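Inactive glucansucrase (PDB 5JBD) is an inactive member of glycosyl hydrolase family 70, a large multidomain protein built round a TIM barrel and carrying a bound calcium ion. Local coordinates at residues E259-N264 against E798-K803; I244-P249 against A253-W258; G279-A284 against E705-T710. One frame throughout, in Å; residues are numbered along the deposited sequence.

Contact 1 (E259-N264 against E798-K803)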
loop_
_atom_site.group_PDB
_atom_site.type_symbol
_atom_site.label_atom_id
_atom_site.label_comp_id
_atom_site.label_asym_id
_atom_site.label_seq_id
_atom_site.Cartn_x
_atom_site.Cartn_y
_atom_site.Cartn_z
ATOM N N GLU A 259 -8.001 -7.989 -13.852
ATOM C CA GLU A 259 -9.337 -7.836 -13.265
ATOM C C GLU A 259 -10.243 -9.013 -13.613
ATOM O O GLU A 259 -10.906 -9.568 -12.733
ATOM C CB GLU A 259 -9.953 -6.512 -13.713
ATOM C CG GLU A 259 -9.243 -5.292 -13.120
ATOM C CD GLU A 259 -9.367 -4.034 -13.958
ATOM O OE1 GLU A 259 -10.288 -3.958 -14.797
ATOM O OE2 GLU A 259 -8.518 -3.124 -13.798
ATOM N N TYR A 260 -10.208 -9.434 -14.883
ATOM C CA TYR A 260 -10.993 -10.574 -15.333
ATOM C C TYR A 260 -10.591 -11.849 -14.566
ATOM O O TYR A 260 -11.451 -12.636 -14.157
ATOM C CB TYR A 260 -10.864 -10.771 -16.858
ATOM C CG TYR A 260 -11.646 -11.962 -17.371
ATOM C CD1 TYR A 260 -13.025 -11.889 -17.579
ATOM C CD2 TYR A 260 -11.013 -13.183 -17.595
ATOM C CE1 TYR A 260 -13.744 -12.994 -18.011
ATOM C CE2 TYR A 260 -11.718 -14.289 -18.038
ATOM C CZ TYR A 260 -13.070 -14.196 -18.245
ATOM O OH TYR A 260 -13.743 -15.312 -18.683
ATOM N N PHE A 261 -9.289 -12.024 -14.352
ATOM C CA PHE A 261 -8.752 -13.165 -13.594
ATOM C C PHE A 261 -9.280 -13.200 -12.165
ATOM O O PHE A 261 -9.808 -14.215 -11.701
ATOM C CB PHE A 261 -7.218 -13.084 -13.597
ATOM C CG PHE A 261 -6.522 -14.123 -12.755
ATOM C CD1 PHE A 261 -6.341 -15.417 -13.225
ATOM C CD2 PHE A 261 -5.983 -13.781 -11.514
ATOM C CE1 PHE A 261 -5.667 -16.368 -12.461
ATOM C CE2 PHE A 261 -5.302 -14.723 -10.753
ATOM C CZ PHE A 261 -5.153 -16.022 -11.223
ATOM N N LEU A 262 -9.168 -12.074 -11.478
ATOM C CA LEU A 262 -9.616 -11.987 -10.084
ATOM C C LEU A 262 -11.133 -12.172 -9.950
ATOM O O LEU A 262 -11.592 -12.832 -9.019
ATOM C CB LEU A 262 -9.154 -10.678 -9.454
ATOM C CG LEU A 262 -7.631 -10.554 -9.295
ATOM C CD1 LEU A 262 -7.275 -9.132 -8.951
ATOM C CD2 LEU A 262 -7.075 -11.527 -8.255
ATOM N N LEU A 263 -11.892 -11.659 -10.918
ATOM C CA LEU A 263 -13.353 -11.783 -10.917
ATOM C C LEU A 263 -13.848 -13.190 -11.254
ATOM O O LEU A 263 -15.044 -13.465 -11.100
ATOM C CB LEU A 263 -13.996 -10.763 -11.879
ATOM C CG LEU A 263 -13.892 -9.270 -11.527
ATOM C CD1 LEU A 263 -14.182 -8.401 -12.750
ATOM C CD2 LEU A 263 -14.815 -8.869 -10.379
ATOM N N ASN A 264 -12.939 -14.065 -11.711
ATOM C CA ASN A 264 -13.228 -15.463 -11.997
ATOM C C ASN A 264 -12.172 -16.423 -11.399
ATOM O O ASN A 264 -11.981 -17.527 -11.915
ATOM C CB ASN A 264 -13.299 -15.637 -13.522
ATOM C CG ASN A 264 -14.478 -14.910 -14.122
ATOM O OD1 ASN A 264 -15.598 -15.390 -14.060
ATOM N ND2 ASN A 264 -14.236 -13.738 -14.669
ATOM N N GLU A 798 4.099 -15.146 -16.396
ATOM C CA GLU A 798 4.398 -15.918 -17.609
ATOM C C GLU A 798 3.176 -16.680 -18.070
ATOM O O GLU A 798 2.830 -16.622 -19.231
ATOM C CB GLU A 798 5.553 -16.918 -17.400
ATOM C CG GLU A 798 6.926 -16.283 -17.204
ATOM C CD GLU A 798 7.583 -15.783 -18.479
ATOM O OE1 GLU A 798 7.003 -15.937 -19.590
ATOM O OE2 GLU A 798 8.693 -15.197 -18.355
ATOM N N THR A 799 2.516 -17.376 -17.154
ATOM C CA THR A 799 1.369 -18.210 -17.501
ATOM C C THR A 799 0.098 -17.398 -17.791
ATOM O O THR A 799 -0.595 -17.671 -18.767
ATOM C CB THR A 799 1.088 -19.248 -16.391
ATOM O OG1 THR A 799 2.237 -20.078 -16.226
ATOM C CG2 THR A 799 -0.109 -20.137 -16.737
ATOM N N TYR A 800 -0.207 -16.414 -16.946
ATOM C CA TYR A 800 -1.518 -15.745 -16.973
ATOM C C TYR A 800 -1.538 -14.366 -17.626
ATOM O O TYR A 800 -2.615 -13.863 -17.974
ATOM C CB TYR A 800 -2.070 -15.669 -15.545
ATOM C CG TYR A 800 -2.285 -17.046 -14.967
ATOM C CD1 TYR A 800 -3.400 -17.774 -15.310
ATOM C CD2 TYR A 800 -1.349 -17.636 -14.104
ATOM C CE1 TYR A 800 -3.602 -19.053 -14.803
ATOM C CE2 TYR A 800 -1.537 -18.921 -13.593
ATOM C CZ TYR A 800 -2.669 -19.621 -13.951
ATOM O OH TYR A 800 -2.888 -20.881 -13.468
ATOM N N GLY A 801 -0.367 -13.764 -17.798
ATOM C CA GLY A 801 -0.270 -12.426 -18.343
ATOM C C GLY A 801 -0.827 -12.395 -19.747
ATOM O O GLY A 801 -0.347 -13.117 -20.631
ATOM N N GLY A 802 -1.875 -11.598 -19.945
ATOM C CA GLY A 802 -2.529 -11.502 -21.243
ATOM C C GLY A 802 -3.312 -12.715 -21.710
ATOM O O GLY A 802 -3.854 -12.701 -22.817
ATOM N N LYS A 803 -3.425 -13.746 -20.874
ATOM C CA LYS A 803 -4.018 -15.020 -21.295
ATOM C C LYS A 803 -5.478 -14.902 -21.775
ATOM O O LYS A 803 -5.890 -15.601 -22.696
ATOM C CB LYS A 803 -3.910 -16.044 -20.156
ATOM C CG LYS A 803 -4.463 -17.423 -20.479
ATOM C CD LYS A 803 -4.284 -18.347 -19.286
ATOM C CE LYS A 803 -4.824 -19.718 -19.574
ATOM N NZ LYS A 803 -4.669 -20.666 -18.442
#
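Phe261 and Tyr800 meet ring against ring where the last turn of helix 249-263 faces the end of helix 794-800. The rings lie neither flat on each other nor at right angles: their planes are inclined at 49° and their centroids stand 5.3 Å apart. The touching corner of the phenylalanine is CE1, which sits over one face of the tyrosine ring, displaced toward its rim, 3.9 Å from Tyr800 CD1; Tyr800 CE1 is only slightly farther. Thr799 CG2 covers the opposite face of the same ring, so the tyrosine is held between its own helical neighbour and the phenylalanine. Phe261 already points at the tyrosine, and CG anti to the backbone N (chi1 175°) carries CE1 to its ring. No hydrogen bond joins the two segments, and the contact is apolar and small, 81 Å² in all. Phe261 is buried and also meets Tyr713 edge-to-face, while Met269 touches both side chains of the pair. At the end of the helix, Asn264 ND2 donates to Tyr260 O at 3.0 Å, nearly straight at 163°, and the same nitrogen rests over a face of the Tyr260 ring. On the other side the chain leaves its helix at Gly801 and reverses in a type II beta turn from Tyr800 to Lys803, closed by Lys803 N to Tyr800 O at 3.0 Å; Gly802, with positive phi, occupies its third position. The arrangement is an aromatic cluster between two helix ends, packed on the outer side of the TIM barrel.

Contact 2 (I244-P249 against A253-W258)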
loop_
_atom_site.group_PDB
_atom_site.type_symbol
_atom_site.label_atom_id
_atom_site.label_comp_id
_atom_site.label_asym_id
_atom_site.label_seq_id
_atom_site.Cartn_x
_atom_site.Cartn_y
_atom_site.Cartn_z
ATOM N N ILE A 244 4.292 1.482 -11.889
ATOM C CA ILE A 244 3.817 0.941 -13.164
ATOM C C ILE A 244 3.264 2.060 -14.045
ATOM O O ILE A 244 2.508 2.920 -13.570
ATOM C CB ILE A 244 2.762 -0.154 -12.948
ATOM C CG1 ILE A 244 3.319 -1.292 -12.078
ATOM C CG2 ILE A 244 2.258 -0.689 -14.286
ATOM C CD1 ILE A 244 4.523 -2.026 -12.651
ATOM N N ASP A 245 3.643 2.056 -15.328
ATOM C CA ASP A 245 3.135 3.047 -16.278
ATOM C C ASP A 245 1.709 2.688 -16.737
ATOM O O ASP A 245 1.507 2.061 -17.778
ATOM C CB ASP A 245 4.048 3.230 -17.479
ATOM C CG ASP A 245 3.528 4.279 -18.447
ATOM O OD1 ASP A 245 2.605 5.053 -18.075
ATOM O OD2 ASP A 245 4.046 4.361 -19.577
ATOM N N ASN A 246 0.733 3.154 -15.966
ATOM C CA ASN A 246 -0.685 2.928 -16.276
ATOM C C ASN A 246 -1.250 3.830 -17.397
ATOM O O ASN A 246 -2.443 3.755 -17.694
ATOM C CB ASN A 246 -1.525 3.000 -14.985
ATOM C CG ASN A 246 -1.369 1.745 -14.113
ATOM O OD1 ASN A 246 -1.837 0.660 -14.486
ATOM N ND2 ASN A 246 -0.730 1.879 -12.963
ATOM N N SER A 247 -0.409 4.655 -18.027
ATOM C CA SER A 247 -0.763 5.339 -19.293
ATOM C C SER A 247 -0.422 4.491 -20.537
ATOM O O SER A 247 -0.858 4.820 -21.638
ATOM C CB SER A 247 -0.044 6.674 -19.404
ATOM O OG SER A 247 1.336 6.501 -19.703
ATOM N N ASN A 248 0.368 3.427 -20.378
ATOM C CA ASN A 248 0.760 2.594 -21.532
ATOM C C ASN A 248 -0.434 1.730 -21.961
ATOM O O ASN A 248 -0.930 0.953 -21.149
ATOM C CB ASN A 248 1.974 1.727 -21.173
ATOM C CG ASN A 248 2.487 0.913 -22.353
ATOM O OD1 ASN A 248 1.723 0.182 -22.987
ATOM N ND2 ASN A 248 3.780 1.042 -22.662
ATOM N N PRO A 249 -0.890 1.845 -23.232
ATOM C CA PRO A 249 -2.053 1.046 -23.671
ATOM C C PRO A 249 -1.936 -0.468 -23.493
ATOM O O PRO A 249 -2.949 -1.130 -23.247
ATOM C CB PRO A 249 -2.198 1.401 -25.160
ATOM C CG PRO A 249 -1.559 2.729 -25.290
ATOM C CD PRO A 249 -0.420 2.733 -24.302
ATOM N N ALA A 253 -4.459 -2.777 -21.131
ATOM C CA ALA A 253 -5.048 -4.063 -21.494
ATOM C C ALA A 253 -4.705 -5.149 -20.468
ATOM O O ALA A 253 -5.572 -5.941 -20.094
ATOM C CB ALA A 253 -4.619 -4.480 -22.899
ATOM N N GLU A 254 -3.462 -5.180 -19.991
ATOM C CA GLU A 254 -3.071 -6.142 -18.941
ATOM C C GLU A 254 -3.865 -5.985 -17.625
ATOM O O GLU A 254 -4.187 -6.987 -16.974
ATOM C CB GLU A 254 -1.540 -6.125 -18.703
ATOM C CG GLU A 254 -1.008 -6.911 -17.495
ATOM C CD GLU A 254 -1.389 -8.388 -17.458
ATOM O OE1 GLU A 254 -1.793 -8.960 -18.497
ATOM O OE2 GLU A 254 -1.275 -8.988 -16.361
ATOM N N ASN A 255 -4.206 -4.757 -17.241
ATOM C CA ASN A 255 -5.054 -4.547 -16.041
ATOM C C ASN A 255 -6.436 -5.189 -16.209
ATOM O O ASN A 255 -6.954 -5.809 -15.263
ATOM C CB ASN A 255 -5.208 -3.056 -15.707
ATOM C CG ASN A 255 -3.910 -2.417 -15.261
ATOM O OD1 ASN A 255 -3.039 -3.070 -14.658
ATOM N ND2 ASN A 255 -3.772 -1.130 -15.552
ATOM N N LEU A 256 -7.000 -5.064 -17.416
ATOM C CA LEU A 256 -8.275 -5.694 -17.752
ATOM C C LEU A 256 -8.176 -7.209 -17.636
ATOM O O LEU A 256 -9.067 -7.837 -17.057
ATOM C CB LEU A 256 -8.752 -5.284 -19.151
ATOM C CG LEU A 256 -9.089 -3.809 -19.323
ATOM C CD1 LEU A 256 -9.368 -3.485 -20.775
ATOM C CD2 LEU A 256 -10.280 -3.424 -18.466
ATOM N N ASN A 257 -7.093 -7.777 -18.167
ATOM C CA ASN A 257 -6.768 -9.203 -17.996
ATOM C C ASN A 257 -6.752 -9.610 -16.526
ATOM O O ASN A 257 -7.350 -10.614 -16.144
ATOM C CB ASN A 257 -5.402 -9.521 -18.621
ATOM C CG ASN A 257 -5.191 -11.003 -18.822
ATOM O OD1 ASN A 257 -5.648 -11.569 -19.816
ATOM N ND2 ASN A 257 -4.504 -11.644 -17.882
ATOM N N TRP A 258 -6.049 -8.823 -15.720
ATOM C CA TRP A 258 -5.880 -9.082 -14.285
ATOM C C TRP A 258 -7.209 -9.008 -13.530
ATOM O O TRP A 258 -7.512 -9.854 -12.681
ATOM C CB TRP A 258 -4.897 -8.061 -13.698
ATOM C CG TRP A 258 -4.342 -8.373 -12.334
ATOM C CD1 TRP A 258 -4.230 -9.595 -11.739
ATOM C CD2 TRP A 258 -3.747 -7.435 -11.427
ATOM N NE1 TRP A 258 -3.628 -9.472 -10.514
ATOM C CE2 TRP A 258 -3.316 -8.157 -10.303
ATOM C CE3 TRP A 258 -3.552 -6.056 -11.457
ATOM C CZ2 TRP A 258 -2.706 -7.542 -9.205
ATOM C CZ3 TRP A 258 -2.930 -5.446 -10.380
ATOM C CH2 TRP A 258 -2.509 -6.189 -9.271
HETATM O O HOH W 1 -1.026 -1.934 -13.521
#
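Asn246 and Asn255 both turn CG to lie anti to their own carbonyl carbon (chi1 -75° and -67°), and from there their amides meet between the loop and helix 249-263. The side chains cross at about a right angle, with the amide planes inclined to each other. Asn255 ND2 donates to Asn246 OD1 at 2.8 Å with an N-H...O angle of 159°; the acceptor lies close to the plane of the donor amide, and the donor is slightly tilted from the carbonyl plane. A water lies between the same two side chains, 2.9 Å from Asn246 OD1 and 2.6 Å from Asn255 OD1, near enough to bond to either oxygen. Farther along, Ala253 N donates to Pro249 O at 3.1 Å, the first-turn bond of the helix, while Asn248 is its N-cap, accepting from Val250 N through OD1. The loop before it holds an Asx turn, Ser247 N to Asp245 OD1 from above the carboxylate plane; Ser247 OG also donates to this oxygen, on its syn lone pair. The Asn246 side chain lies about 5 Å from the calcium ion, whose ligands include the neighbouring Asp243 and Asn751. The chemistry is that of a buried amide-amide hydrogen bond: Asn246 OD1 accepts from Asn255 ND2 and Asn246 ND2 gives to Met750 O, so both ends of that amide have protein partners and its rotation is fixed, tying the helix to a loop beside the metal site.

Contact 3 (G279-A284 against E705-T710)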
loop_
_atom_site.group_PDB
_atom_site.type_symbol
_atom_site.label_atom_id
_atom_site.label_comp_id
_atom_site.label_asym_id
_atom_site.label_seq_id
_atom_site.Cartn_x
_atom_site.Cartn_y
_atom_site.Cartn_z
ATOM N N GLY A 279 -15.902 -7.862 -6.672
ATOM C CA GLY A 279 -15.531 -6.490 -6.962
ATOM C C GLY A 279 -14.191 -6.153 -6.360
ATOM O O GLY A 279 -13.484 -7.055 -5.891
ATOM N N PHE A 280 -13.842 -4.866 -6.379
ATOM C CA PHE A 280 -12.514 -4.418 -5.955
ATOM C C PHE A 280 -12.490 -3.284 -4.949
ATOM O O PHE A 280 -13.332 -2.370 -4.976
ATOM C CB PHE A 280 -11.708 -3.980 -7.173
ATOM C CG PHE A 280 -11.553 -5.055 -8.199
ATOM C CD1 PHE A 280 -10.758 -6.172 -7.928
ATOM C CD2 PHE A 280 -12.199 -4.976 -9.427
ATOM C CE1 PHE A 280 -10.607 -7.178 -8.866
ATOM C CE2 PHE A 280 -12.045 -5.987 -10.371
ATOM C CZ PHE A 280 -11.252 -7.084 -10.094
ATOM N N ARG A 281 -11.506 -3.356 -4.057
ATOM C CA ARG A 281 -11.021 -2.209 -3.323
ATOM C C ARG A 281 -9.802 -1.737 -4.101
ATOM O O ARG A 281 -8.841 -2.490 -4.248
ATOM C CB ARG A 281 -10.690 -2.601 -1.876
ATOM C CG ARG A 281 -10.205 -1.477 -0.983
ATOM C CD ARG A 281 -8.710 -1.229 -1.120
ATOM N NE ARG A 281 -8.162 -0.361 -0.074
ATOM C CZ ARG A 281 -6.877 -0.006 0.011
ATOM N NH1 ARG A 281 -5.997 -0.433 -0.885
ATOM N NH2 ARG A 281 -6.464 0.757 1.012
ATOM N N VAL A 282 -9.831 -0.510 -4.618
ATOM C CA VAL A 282 -8.799 -0.050 -5.545
ATOM C C VAL A 282 -7.700 0.725 -4.811
ATOM O O VAL A 282 -7.900 1.875 -4.386
ATOM C CB VAL A 282 -9.397 0.777 -6.695
ATOM C CG1 VAL A 282 -8.310 1.161 -7.690
ATOM C CG2 VAL A 282 -10.507 -0.011 -7.390
ATOM N N ASP A 283 -6.547 0.075 -4.645
ATOM C CA ASP A 283 -5.414 0.667 -3.933
ATOM C C ASP A 283 -4.812 1.827 -4.709
ATOM O O ASP A 283 -4.665 1.754 -5.942
ATOM C CB ASP A 283 -4.326 -0.388 -3.723
ATOM C CG ASP A 283 -3.155 0.128 -2.896
ATOM O OD1 ASP A 283 -3.362 0.496 -1.713
ATOM O OD2 ASP A 283 -2.040 0.155 -3.439
ATOM N N ALA A 284 -4.481 2.907 -4.006
ATOM C CA ALA A 284 -3.745 4.046 -4.600
ATOM C C ALA A 284 -4.446 4.653 -5.818
ATOM O O ALA A 284 -3.818 5.029 -6.822
ATOM C CB ALA A 284 -2.312 3.610 -4.950
ATOM N N GLU A 705 2.601 -8.161 3.624
ATOM C CA GLU A 705 1.137 -8.004 3.587
ATOM C C GLU A 705 0.518 -8.183 2.207
ATOM O O GLU A 705 -0.692 -8.403 2.120
ATOM C CB GLU A 705 0.699 -6.633 4.158
ATOM C CG GLU A 705 0.796 -5.430 3.215
ATOM C CD GLU A 705 2.211 -5.110 2.751
ATOM O OE1 GLU A 705 3.180 -5.420 3.472
ATOM O OE2 GLU A 705 2.376 -4.591 1.639
ATOM N N GLY A 706 1.319 -8.034 1.149
ATOM C CA GLY A 706 0.843 -8.210 -0.219
ATOM C C GLY A 706 0.830 -7.000 -1.144
ATOM O O GLY A 706 0.671 -7.180 -2.349
ATOM N N TYR A 707 0.981 -5.779 -0.620
ATOM C CA TYR A 707 1.144 -4.598 -1.483
ATOM C C TYR A 707 2.524 -4.544 -2.143
ATOM O O TYR A 707 2.663 -4.000 -3.249
ATOM C CB TYR A 707 0.900 -3.277 -0.739
ATOM C CG TYR A 707 -0.498 -3.074 -0.185
ATOM C CD1 TYR A 707 -1.594 -2.929 -1.044
ATOM C CD2 TYR A 707 -0.723 -2.972 1.183
ATOM C CE1 TYR A 707 -2.877 -2.723 -0.540
ATOM C CE2 TYR A 707 -2.006 -2.753 1.690
ATOM C CZ TYR A 707 -3.082 -2.630 0.816
ATOM O OH TYR A 707 -4.366 -2.393 1.304
ATOM N N SER A 708 3.535 -5.083 -1.462
ATOM C CA SER A 708 4.867 -5.261 -2.052
ATOM C C SER A 708 4.915 -6.683 -2.590
ATOM O O SER A 708 5.195 -7.626 -1.828
ATOM C CB SER A 708 5.957 -5.045 -1.003
ATOM O OG SER A 708 6.009 -3.684 -0.631
ATOM N N MET A 709 4.601 -6.839 -3.880
ATOM C CA MET A 709 4.414 -8.165 -4.477
ATOM C C MET A 709 5.329 -8.383 -5.675
ATOM O O MET A 709 5.658 -7.445 -6.397
ATOM C CB MET A 709 2.932 -8.433 -4.828
ATOM C CG MET A 709 2.436 -7.972 -6.205
ATOM S SD MET A 709 2.714 -6.220 -6.479
ATOM C CE MET A 709 1.169 -5.576 -5.809
ATOM N N THR A 710 5.737 -9.642 -5.844
ATOM C CA THR A 710 6.588 -10.088 -6.935
ATOM C C THR A 710 5.818 -10.827 -8.025
ATOM O O THR A 710 6.374 -11.051 -9.099
ATOM C CB THR A 710 7.688 -11.040 -6.398
ATOM O OG1 THR A 710 7.079 -12.164 -5.732
ATOM C CG2 THR A 710 8.582 -10.312 -5.404
#
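Tyr707 lays its ring beside Asp283 and carries its hydroxyl across a face of the Arg281 guanidinium. Arg281 leaves strand 279-282 with CG anti to the backbone N (chi1 -178°), then bends at chi2 (-84°), and this brings the guanidinium back alongside Asp283. Asp283 likewise has CG anti to its backbone N, which puts its carboxylate on the same side as the arginine. NH1 donates to Asp283 OD1 at 2.9 Å, a salt bridge made close to the guanidinium plane and received on the anti lone pair of the carboxylate oxygen. Tyr707 approaches nearly at right angles to the arginine side chain, with ring and guanidinium planes 37° apart. Its OH stands 3.4 Å from Arg281 NH1, above the flat group and badly angled for a hydrogen bond; the hydroxyl bonds instead to Asp747 OD2. Against Asp283 the ring runs obliquely, its closest carbon CE1 lying 3.5 Å from Asp283 OD1. On the tyrosine side, Glu705 OE2 accepts weak bonds from Tyr707 N and Ser708 N, within the same loop. Asp283 OD2 binds a glycerol, probably from the crystallisation liquor. Arg281 NH1 bridges Asp283 and, through a second salt bridge, Asp747 OD1; since Asp747 also takes the Tyr707 hydroxyl, Arg281, Asp283 and Tyr707 are probably held in fixed relative positions at the glycerol-occupied pocket.

How the contacts relate
The centre of contact 3 lies about 6 Å from the centre of the chain, those of contacts 2 and 1 about 18 and 21 Å; contacts 2 and 3 are buried, contact 1 partly buried. Contacts 1 and 2 share helix 249-263: its beginning is held in contact 2 and its end in contact 1, and they touch directly, Tyr800 O lying 2.9 Å from Asn257 ND2. Contact 3 uses the following barrel strand, whose Phe280 packs on Glu259, Leu262 and Leu263 of contact 1. Chemistry changes along this path: ring carbons of a phenylalanine and a tyrosine between the outer helices, neutral amides and a water near calcium, and charged groups in the barrel pocket.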